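Local coordinates for protein TetR-family transcriptional regulator (PDB 2QIB) that probably binds regulatory DNA through a helix-turn-helix motif and acts as a transcription factor, as members of the TetR family generally do, at residues 93-98 with 158-163; 74-79 with 126-131. One frame throughout, in Å; residues are numbered along the deposited sequence.

Interaction 1 of 2, residues 93-98 with 158-163; sequences GRYFDF and SLAEST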
ATOM      1  N   GLY A  93      -1.138 -18.015  -3.277  1.00 16.35           N
ATOM      2  CA  GLY A  93       0.012 -18.903  -3.607  1.00 16.32           C
ATOM      3  C   GLY A  93       0.658 -18.493  -4.914  1.00 16.80           C
ATOM      4  O   GLY A  93       1.890 -18.400  -5.017  1.00 15.96           O
ATOM      5  N   ARG A  94      -0.173 -18.285  -5.928  1.00 16.10           N
ATOM      6  CA  ARG A  94       0.327 -17.873  -7.251  1.00 16.56           C
ATOM      7  C   ARG A  94       0.950 -16.459  -7.212  1.00 16.72           C
ATOM      8  O   ARG A  94       1.973 -16.198  -7.872  1.00 16.29           O
ATOM      9  CB  ARG A  94      -0.797 -17.946  -8.274  1.00 16.42           C
ATOM     10  CG  ARG A  94      -1.267 -19.425  -8.530  1.00 17.51           C
ATOM     11  CD  ARG A  94      -2.041 -19.542  -9.848  1.00 19.77           C
ATOM     12  NE  ARG A  94      -3.321 -18.839  -9.803  1.00 18.98           N
ATOM     13  CZ  ARG A  94      -4.465 -19.333  -9.319  1.00 19.78           C
ATOM     14  NH1 ARG A  94      -4.538 -20.553  -8.748  1.00 20.29           N
ATOM     15  NH2 ARG A  94      -5.548 -18.586  -9.379  1.00 19.30           N
ATOM     16  N   TYR A  95       0.342 -15.581  -6.412  1.00 15.59           N
ATOM     17  CA  TYR A  95       0.841 -14.233  -6.227  1.00 16.95           C
ATOM     18  C   TYR A  95       2.237 -14.250  -5.607  1.00 15.97           C
ATOM     19  O   TYR A  95       3.168 -13.661  -6.161  1.00 16.64           O
ATOM     20  CB  TYR A  95      -0.159 -13.421  -5.395  1.00 16.18           C
ATOM     21  CG  TYR A  95       0.353 -12.057  -4.942  1.00 15.71           C
ATOM     22  CD1 TYR A  95       0.833 -11.112  -5.865  1.00 17.83           C
ATOM     23  CD2 TYR A  95       0.323 -11.701  -3.585  1.00 16.07           C
ATOM     24  CE1 TYR A  95       1.251  -9.820  -5.431  1.00 16.48           C
ATOM     25  CE2 TYR A  95       0.733 -10.424  -3.145  1.00 13.93           C
ATOM     26  CZ  TYR A  95       1.211  -9.498  -4.068  1.00 16.49           C
ATOM     27  OH  TYR A  95       1.617  -8.243  -3.684  1.00 17.93           O
ATOM     28  N   PHE A  96       2.429 -15.008  -4.523  1.00 16.16           N
ATOM     29  CA  PHE A  96       3.762 -15.115  -3.940  1.00 15.92           C
ATOM     30  C   PHE A  96       4.773 -15.838  -4.835  1.00 16.13           C
ATOM     31  O   PHE A  96       5.965 -15.498  -4.829  1.00 15.95           O
ATOM     32  CB  PHE A  96       3.696 -15.718  -2.532  1.00 16.76           C
ATOM     33  CG  PHE A  96       3.381 -14.658  -1.463  1.00 16.86           C
ATOM     34  CD1 PHE A  96       2.081 -14.193  -1.289  1.00 19.16           C
ATOM     35  CD2 PHE A  96       4.389 -14.137  -0.685  1.00 17.48           C
ATOM     36  CE1 PHE A  96       1.790 -13.214  -0.333  1.00 18.51           C
ATOM     37  CE2 PHE A  96       4.123 -13.134   0.294  1.00 19.83           C
ATOM     38  CZ  PHE A  96       2.819 -12.691   0.471  1.00 17.16           C
ATOM     39  N   ASP A  97       4.295 -16.809  -5.613  1.00 16.50           N
ATOM     40  CA  ASP A  97       5.178 -17.483  -6.607  1.00 16.53           C
ATOM     41  C   ASP A  97       5.701 -16.394  -7.546  1.00 17.13           C
ATOM     42  O   ASP A  97       6.911 -16.303  -7.822  1.00 17.00           O
ATOM     43  CB  ASP A  97       4.356 -18.477  -7.444  1.00 17.95           C
ATOM     44  CG  ASP A  97       4.081 -19.795  -6.724  1.00 22.27           C
ATOM     45  OD1 ASP A  97       4.643 -20.052  -5.630  1.00 23.92           O
ATOM     46  OD2 ASP A  97       3.266 -20.581  -7.277  1.00 27.19           O
ATOM     47  N   PHE A  98       4.784 -15.568  -8.030  1.00 15.26           N
ATOM     48  CA  PHE A  98       5.153 -14.486  -8.955  1.00 16.62           C
ATOM     49  C   PHE A  98       6.167 -13.537  -8.342  1.00 16.23           C
ATOM     50  O   PHE A  98       7.181 -13.189  -8.949  1.00 16.86           O
ATOM     51  CB  PHE A  98       3.904 -13.705  -9.379  1.00 16.05           C
ATOM     52  CG  PHE A  98       4.208 -12.602 -10.372  1.00 16.62           C
ATOM     53  CD1 PHE A  98       4.183 -12.864 -11.750  1.00 18.20           C
ATOM     54  CD2 PHE A  98       4.530 -11.327  -9.926  1.00 16.80           C
ATOM     55  CE1 PHE A  98       4.489 -11.848 -12.663  1.00 16.79           C
ATOM     56  CE2 PHE A  98       4.831 -10.300 -10.830  1.00 18.48           C
ATOM     57  CZ  PHE A  98       4.805 -10.553 -12.187  1.00 18.53           C
ATOM     58  N   SER A 158      -3.720  -2.774  -1.666  1.00 15.61           N
ATOM     59  CA  SER A 158      -2.504  -2.062  -1.184  1.00 16.78           C
ATOM     60  C   SER A 158      -1.794  -2.827  -0.060  1.00 16.07           C
ATOM     61  O   SER A 158      -0.554  -2.872  -0.002  1.00 15.57           O
ATOM     62  CB  SER A 158      -2.868  -0.652  -0.701  1.00 17.43           C
ATOM     63  OG  SER A 158      -3.462   0.108  -1.777  1.00 20.65           O
ATOM     64  N   LEU A 159      -2.583  -3.402   0.847  1.00 14.28           N
ATOM     65  CA  LEU A 159      -2.066  -4.211   1.954  1.00 14.93           C
ATOM     66  C   LEU A 159      -1.283  -5.429   1.393  1.00 15.38           C
ATOM     67  O   LEU A 159      -0.198  -5.797   1.908  1.00 15.67           O
ATOM     68  CB  LEU A 159      -3.232  -4.719   2.836  1.00 14.61           C
ATOM     69  CG  LEU A 159      -2.736  -5.479   4.065  1.00 13.92           C
ATOM     70  CD1 LEU A 159      -2.096  -4.474   5.048  1.00 15.94           C
ATOM     71  CD2 LEU A 159      -3.934  -6.149   4.710  1.00 16.09           C
ATOM     72  N   ALA A 160      -1.869  -6.080   0.382  1.00 16.19           N
ATOM     73  CA  ALA A 160      -1.238  -7.251  -0.238  1.00 15.97           C
ATOM     74  C   ALA A 160       0.070  -6.900  -0.984  1.00 15.99           C
ATOM     75  O   ALA A 160       1.051  -7.657  -0.916  1.00 15.40           O
ATOM     76  CB  ALA A 160      -2.220  -7.973  -1.170  1.00 15.63           C
ATOM     77  N   GLU A 161       0.109  -5.745  -1.660  1.00 15.14           N
ATOM     78  CA  GLU A 161       1.353  -5.217  -2.252  1.00 15.36           C
ATOM     79  C   GLU A 161       2.418  -4.980  -1.161  1.00 15.27           C
ATOM     80  O   GLU A 161       3.579  -5.409  -1.253  1.00 15.53           O
ATOM     81  CB  GLU A 161       1.028  -3.872  -2.917  1.00 17.46           C
ATOM     82  CG  GLU A 161       0.225  -4.008  -4.145  1.00 22.01           C
ATOM     83  CD  GLU A 161      -0.051  -2.633  -4.801  1.00 25.41           C
ATOM     84  OE1 GLU A 161       0.739  -1.688  -4.600  1.00 26.95           O
ATOM     85  OE2 GLU A 161      -1.063  -2.537  -5.503  1.00 30.79           O
ATOM     86  N   SER A 162       2.028  -4.285  -0.098  1.00 14.70           N
ATOM     87  CA  SER A 162       2.958  -3.964   0.972  1.00 14.52           C
ATOM     88  C   SER A 162       3.516  -5.216   1.643  1.00 14.89           C
ATOM     89  O   SER A 162       4.709  -5.317   1.934  1.00 15.01           O
ATOM     90  CB  SER A 162       2.242  -3.116   2.016  1.00 16.38           C
ATOM     91  OG  SER A 162       3.189  -2.686   2.983  1.00 21.17           O
ATOM     92  N   THR A 163       2.619  -6.160   1.911  1.00 14.20           N
ATOM     93  CA  THR A 163       2.984  -7.406   2.572  1.00 13.86           C
ATOM     94  C   THR A 163       4.026  -8.151   1.733  1.00 14.35           C
ATOM     95  O   THR A 163       5.026  -8.635   2.281  1.00 14.70           O
ATOM     96  CB  THR A 163       1.746  -8.268   2.858  1.00 14.33           C
ATOM     97  OG1 THR A 163       0.918  -7.593   3.827  1.00 14.49           O
ATOM     98  CG2 THR A 163       2.118  -9.629   3.422  1.00 13.90           C
TER

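Interaction 2 of 2, residues 74-79 with 126-131; sequences DRFVEP and DSVRQA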
ATOM      1  N   ASP A  74      -3.302 -12.674 -15.109  1.00 20.48           N
ATOM      2  CA  ASP A  74      -3.883 -13.965 -15.451  1.00 21.01           C
ATOM      3  C   ASP A  74      -3.881 -14.894 -14.252  1.00 20.36           C
ATOM      4  O   ASP A  74      -4.804 -15.706 -14.089  1.00 19.84           O
ATOM      5  CB  ASP A  74      -3.122 -14.650 -16.593  1.00 21.77           C
ATOM      6  CG  ASP A  74      -3.462 -14.053 -17.944  1.00 27.11           C
ATOM      7  OD1 ASP A  74      -4.420 -13.231 -18.026  1.00 30.09           O
ATOM      8  OD2 ASP A  74      -2.773 -14.415 -18.928  1.00 32.89           O
ATOM      9  N   ARG A  75      -2.878 -14.737 -13.389  1.00 19.84           N
ATOM     10  CA  ARG A  75      -2.790 -15.552 -12.176  1.00 19.24           C
ATOM     11  C   ARG A  75      -3.926 -15.266 -11.213  1.00 18.83           C
ATOM     12  O   ARG A  75      -4.214 -16.088 -10.359  1.00 18.60           O
ATOM     13  CB  ARG A  75      -1.435 -15.387 -11.472  1.00 18.86           C
ATOM     14  CG  ARG A  75      -0.260 -16.024 -12.260  1.00 19.47           C
ATOM     15  CD  ARG A  75       1.039 -15.868 -11.474  1.00 20.80           C
ATOM     16  NE  ARG A  75       2.195 -16.086 -12.333  1.00 21.05           N
ATOM     17  CZ  ARG A  75       3.343 -16.643 -11.951  1.00 27.42           C
ATOM     18  NH1 ARG A  75       3.504 -17.123 -10.713  1.00 25.16           N
ATOM     19  NH2 ARG A  75       4.338 -16.728 -12.832  1.00 28.83           N
ATOM     20  N   PHE A  76      -4.569 -14.102 -11.345  1.00 17.84           N
ATOM     21  CA  PHE A  76      -5.718 -13.754 -10.470  1.00 17.87           C
ATOM     22  C   PHE A  76      -7.009 -14.523 -10.787  1.00 18.10           C
ATOM     23  O   PHE A  76      -7.960 -14.503  -9.992  1.00 19.45           O
ATOM     24  CB  PHE A  76      -6.028 -12.254 -10.546  1.00 17.68           C
ATOM     25  CG  PHE A  76      -4.912 -11.361 -10.053  1.00 17.28           C
ATOM     26  CD1 PHE A  76      -3.979 -11.793  -9.119  1.00 18.14           C
ATOM     27  CD2 PHE A  76      -4.827 -10.065 -10.534  1.00 18.30           C
ATOM     28  CE1 PHE A  76      -2.983 -10.923  -8.649  1.00 19.29           C
ATOM     29  CE2 PHE A  76      -3.830  -9.199 -10.083  1.00 18.98           C
ATOM     30  CZ  PHE A  76      -2.910  -9.640  -9.147  1.00 18.30           C
ATOM     31  N   VAL A  77      -7.054 -15.176 -11.951  1.00 17.58           N
ATOM     32  CA  VAL A  77      -8.280 -15.813 -12.407  1.00 17.88           C
ATOM     33  C   VAL A  77      -8.407 -17.141 -11.683  1.00 17.66           C
ATOM     34  O   VAL A  77      -7.483 -17.950 -11.722  1.00 18.08           O
ATOM     35  CB  VAL A  77      -8.294 -16.011 -13.944  1.00 18.20           C
ATOM     36  CG1 VAL A  77      -9.586 -16.736 -14.353  1.00 18.82           C
ATOM     37  CG2 VAL A  77      -8.193 -14.644 -14.647  1.00 19.79           C
ATOM     38  N   GLU A  78      -9.552 -17.354 -11.032  1.00 17.49           N
ATOM     39  CA  GLU A  78      -9.769 -18.521 -10.144  1.00 18.00           C
ATOM     40  C   GLU A  78     -11.249 -18.886 -10.216  1.00 17.99           C
ATOM     41  O   GLU A  78     -12.093 -18.001 -10.165  1.00 18.66           O
ATOM     42  CB  GLU A  78      -9.391 -18.136  -8.698  1.00 16.96           C
ATOM     43  CG  GLU A  78      -9.571 -19.258  -7.652  1.00 18.67           C
ATOM     44  CD  GLU A  78      -8.661 -20.477  -7.882  1.00 21.51           C
ATOM     45  OE1 GLU A  78      -7.578 -20.337  -8.481  1.00 21.81           O
ATOM     46  OE2 GLU A  78      -9.014 -21.594  -7.423  1.00 21.11           O
ATOM     47  N   PRO A  79     -11.578 -20.189 -10.396  1.00 20.96           N
ATOM     48  CA  PRO A  79     -12.985 -20.602 -10.510  1.00 21.27           C
ATOM     49  C   PRO A  79     -13.817 -20.179  -9.306  1.00 22.20           C
ATOM     50  O   PRO A  79     -13.329 -20.200  -8.161  1.00 21.71           O
ATOM     51  CB  PRO A  79     -12.909 -22.138 -10.557  1.00 22.31           C
ATOM     52  CG  PRO A  79     -11.563 -22.423 -11.056  1.00 22.66           C
ATOM     53  CD  PRO A  79     -10.668 -21.336 -10.499  1.00 21.07           C
ATOM     54  N   ASP A 126      -0.997  -0.006 -12.438  1.00 20.78           N
ATOM     55  CA  ASP A 126      -2.409   0.243 -12.118  1.00 23.13           C
ATOM     56  C   ASP A 126      -3.369  -0.748 -12.753  1.00 22.62           C
ATOM     57  O   ASP A 126      -4.399  -1.078 -12.149  1.00 22.39           O
ATOM     58  CB  ASP A 126      -2.801   1.652 -12.521  1.00 24.16           C
ATOM     59  CG  ASP A 126      -2.304   2.661 -11.554  1.00 27.69           C
ATOM     60  OD1 ASP A 126      -2.107   2.306 -10.375  1.00 33.35           O
ATOM     61  OD2 ASP A 126      -2.115   3.813 -11.962  1.00 34.55           O
ATOM     62  N   SER A 127      -3.057  -1.198 -13.970  1.00 21.26           N
ATOM     63  CA  SER A 127      -3.914  -2.149 -14.672  1.00 22.14           C
ATOM     64  C   SER A 127      -3.946  -3.504 -13.936  1.00 20.71           C
ATOM     65  O   SER A 127      -4.972  -4.180 -13.908  1.00 21.60           O
ATOM     66  CB  SER A 127      -3.490  -2.314 -16.139  1.00 23.21           C
ATOM     67  OG  SER A 127      -2.339  -3.128 -16.252  1.00 26.64           O
ATOM     68  N   VAL A 128      -2.814  -3.882 -13.335  1.00 19.80           N
ATOM     69  CA  VAL A 128      -2.750  -5.098 -12.491  1.00 20.23           C
ATOM     70  C   VAL A 128      -3.614  -4.918 -11.214  1.00 19.62           C
ATOM     71  O   VAL A 128      -4.406  -5.806 -10.861  1.00 18.36           O
ATOM     72  CB  VAL A 128      -1.292  -5.499 -12.132  1.00 20.67           C
ATOM     73  CG1 VAL A 128      -1.273  -6.782 -11.286  1.00 21.07           C
ATOM     74  CG2 VAL A 128      -0.442  -5.681 -13.397  1.00 20.51           C
ATOM     75  N   ARG A 129      -3.486  -3.763 -10.554  1.00 18.51           N
ATOM     76  CA  ARG A 129      -4.302  -3.469  -9.378  1.00 18.89           C
ATOM     77  C   ARG A 129      -5.784  -3.525  -9.728  1.00 19.26           C
ATOM     78  O   ARG A 129      -6.587  -4.124  -8.992  1.00 19.37           O
ATOM     79  CB  ARG A 129      -3.961  -2.094  -8.824  1.00 19.77           C
ATOM     80  CG  ARG A 129      -2.563  -2.025  -8.260  1.00 20.04           C
ATOM     81  CD  ARG A 129      -2.254  -0.577  -7.879  1.00 23.79           C
ATOM     82  NE  ARG A 129      -0.970  -0.497  -7.202  1.00 22.98           N
ATOM     83  CZ  ARG A 129      -0.094   0.466  -7.394  1.00 25.92           C
ATOM     84  NH1 ARG A 129      -0.347   1.429  -8.299  1.00 25.51           N
ATOM     85  NH2 ARG A 129       1.057   0.438  -6.732  1.00 24.63           N
ATOM     86  N   GLN A 130      -6.146  -2.920 -10.859  1.00 18.42           N
ATOM     87  CA  GLN A 130      -7.529  -2.988 -11.306  1.00 19.23           C
ATOM     88  C   GLN A 130      -7.986  -4.428 -11.664  1.00 18.74           C
ATOM     89  O   GLN A 130      -9.103  -4.806 -11.356  1.00 18.04           O
ATOM     90  CB  GLN A 130      -7.732  -2.012 -12.483  1.00 19.45           C
ATOM     91  CG  GLN A 130      -9.122  -2.081 -13.075  1.00 20.36           C
ATOM     92  CD  GLN A 130     -10.182  -1.460 -12.177  1.00 22.44           C
ATOM     93  OE1 GLN A 130      -9.872  -0.792 -11.186  1.00 24.17           O
ATOM     94  NE2 GLN A 130     -11.445  -1.642 -12.549  1.00 23.48           N
ATOM     95  N   ALA A 131      -7.126  -5.233 -12.287  1.00 18.15           N
ATOM     96  CA  ALA A 131      -7.436  -6.643 -12.575  1.00 17.66           C
ATOM     97  C   ALA A 131      -7.743  -7.413 -11.285  1.00 16.97           C
ATOM     98  O   ALA A 131      -8.730  -8.184 -11.230  1.00 17.18           O
ATOM     99  CB  ALA A 131      -6.278  -7.306 -13.307  1.00 16.80           C
TER

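Interaction 1 of 2, residues 93-98 with 158-163
Y95 and A160 mark the nearest backbone approach between residues 93-98 and 158-163, with their CA atoms 9.4 Å apart. Both segments are helical. Their axes come within 11.8 Å and run in roughly similar directions, at a crossing angle of -44°. The contact joins helix 84-101 to helix 147-168 inside the all-helical C-terminal domain of this TetR-family protein. The wide spacing is bridged by two aromatic side chains. Y95 turns its CG anti to the backbone N (chi1 171°), which lays the ring across the gap with the hydroxyl leading. The Y95 OH donates a hydrogen bond of 2.9 Å to A160 O. It arrives from the side of the carbonyl, at a C=O...donor angle of 103°, and lies above the carbonyl plane. The oxygen sits at the ring edge, in its plane. Beside this bond, Y95 CE2 packs against the methyl of A160. F96 points its ring edge at T163, whose CG2 lies near the ring plane; W167 meets the same ring edge-to-face. Helix 147-168 also meets the second subunit, where S162 OG bonds to S158 OG of that chain. The carboxylate of E161 pairs with R129 in a salt bridge. Within helix 147-168, T163 OG1 donates a 2.9 Å bond to L159 O, on the opposite face of that carbonyl from T163 N.

Interaction 2 of 2, residues 74-79 with 126-131
F76 is the centre of this contact, with V128 and A131 as its two partners on helix 119-140. The F76 CA lies 7.6 Å from the CA of A131, the nearest backbone pair. F76 lies in the turn after the long helix 57-75, on the way to helix 84-101. In TetR-family proteins such a long helix leads from the DNA-binding domain into the C-terminal domain. The contact sets the chain just after this helix against helix 119-140. The F76 CB points toward that helix, and a chi1 of -63° carries the ring on to V128 and A131. One side of the ring, CD2 and CE2, does most of the touching. F76 CE2 lies 3.7 Å from V128 CG1. F76 CZ is 3.9 Å from V128 CG1 as well. The side chains of F76 and V128 cross at about a right angle. F76 CE2 also comes within 3.5 Å of V128 O, which lies at the ring edge near its plane. One turn further on, A131 approaches obliquely. F76 CD2 is 4.0 Å from A131 C and 4.2 Å from A131 CB. V91 of helix 84-101 and A132 and Q135 of helix 119-140 also pack on F76. V128 and A131 in turn touch helix 57-75, at S69 and L72 and at A73. Along its own helix R129 NH1 pairs with D126 OD1 in a salt bridge. A bound hexaethylene glycol lies near V128 and E161; it probably comes from the crystallisation liquor, though such molecules often mark pockets. No hydrogen bond or salt bridge crosses between the two segments. The contact thus rests on the fit of an apolar ring, one edge of which meets a carbonyl oxygen.

How the interactions relate
Interaction 1 is the deeper of the two, nearly all buried near the centre of the chain. Interaction 2 is partly buried; only one of its three touching residues is buried. Their centres are about 12 Å apart. Interaction 1 combines a side-chain to backbone hydrogen bond with apolar packing, whereas interaction 2 has packing alone. They share no helix, but salt bridges tie them together. E161 OE2 meets R129 NE at 2.7 Å, joining helices 147-168 and 119-140. R94 NH2 meets E78 OE1 at 2.8 Å, joining helix 84-101 to the loop before it. Their segments alternate along the chain. Only interaction 1 also borders the second subunit.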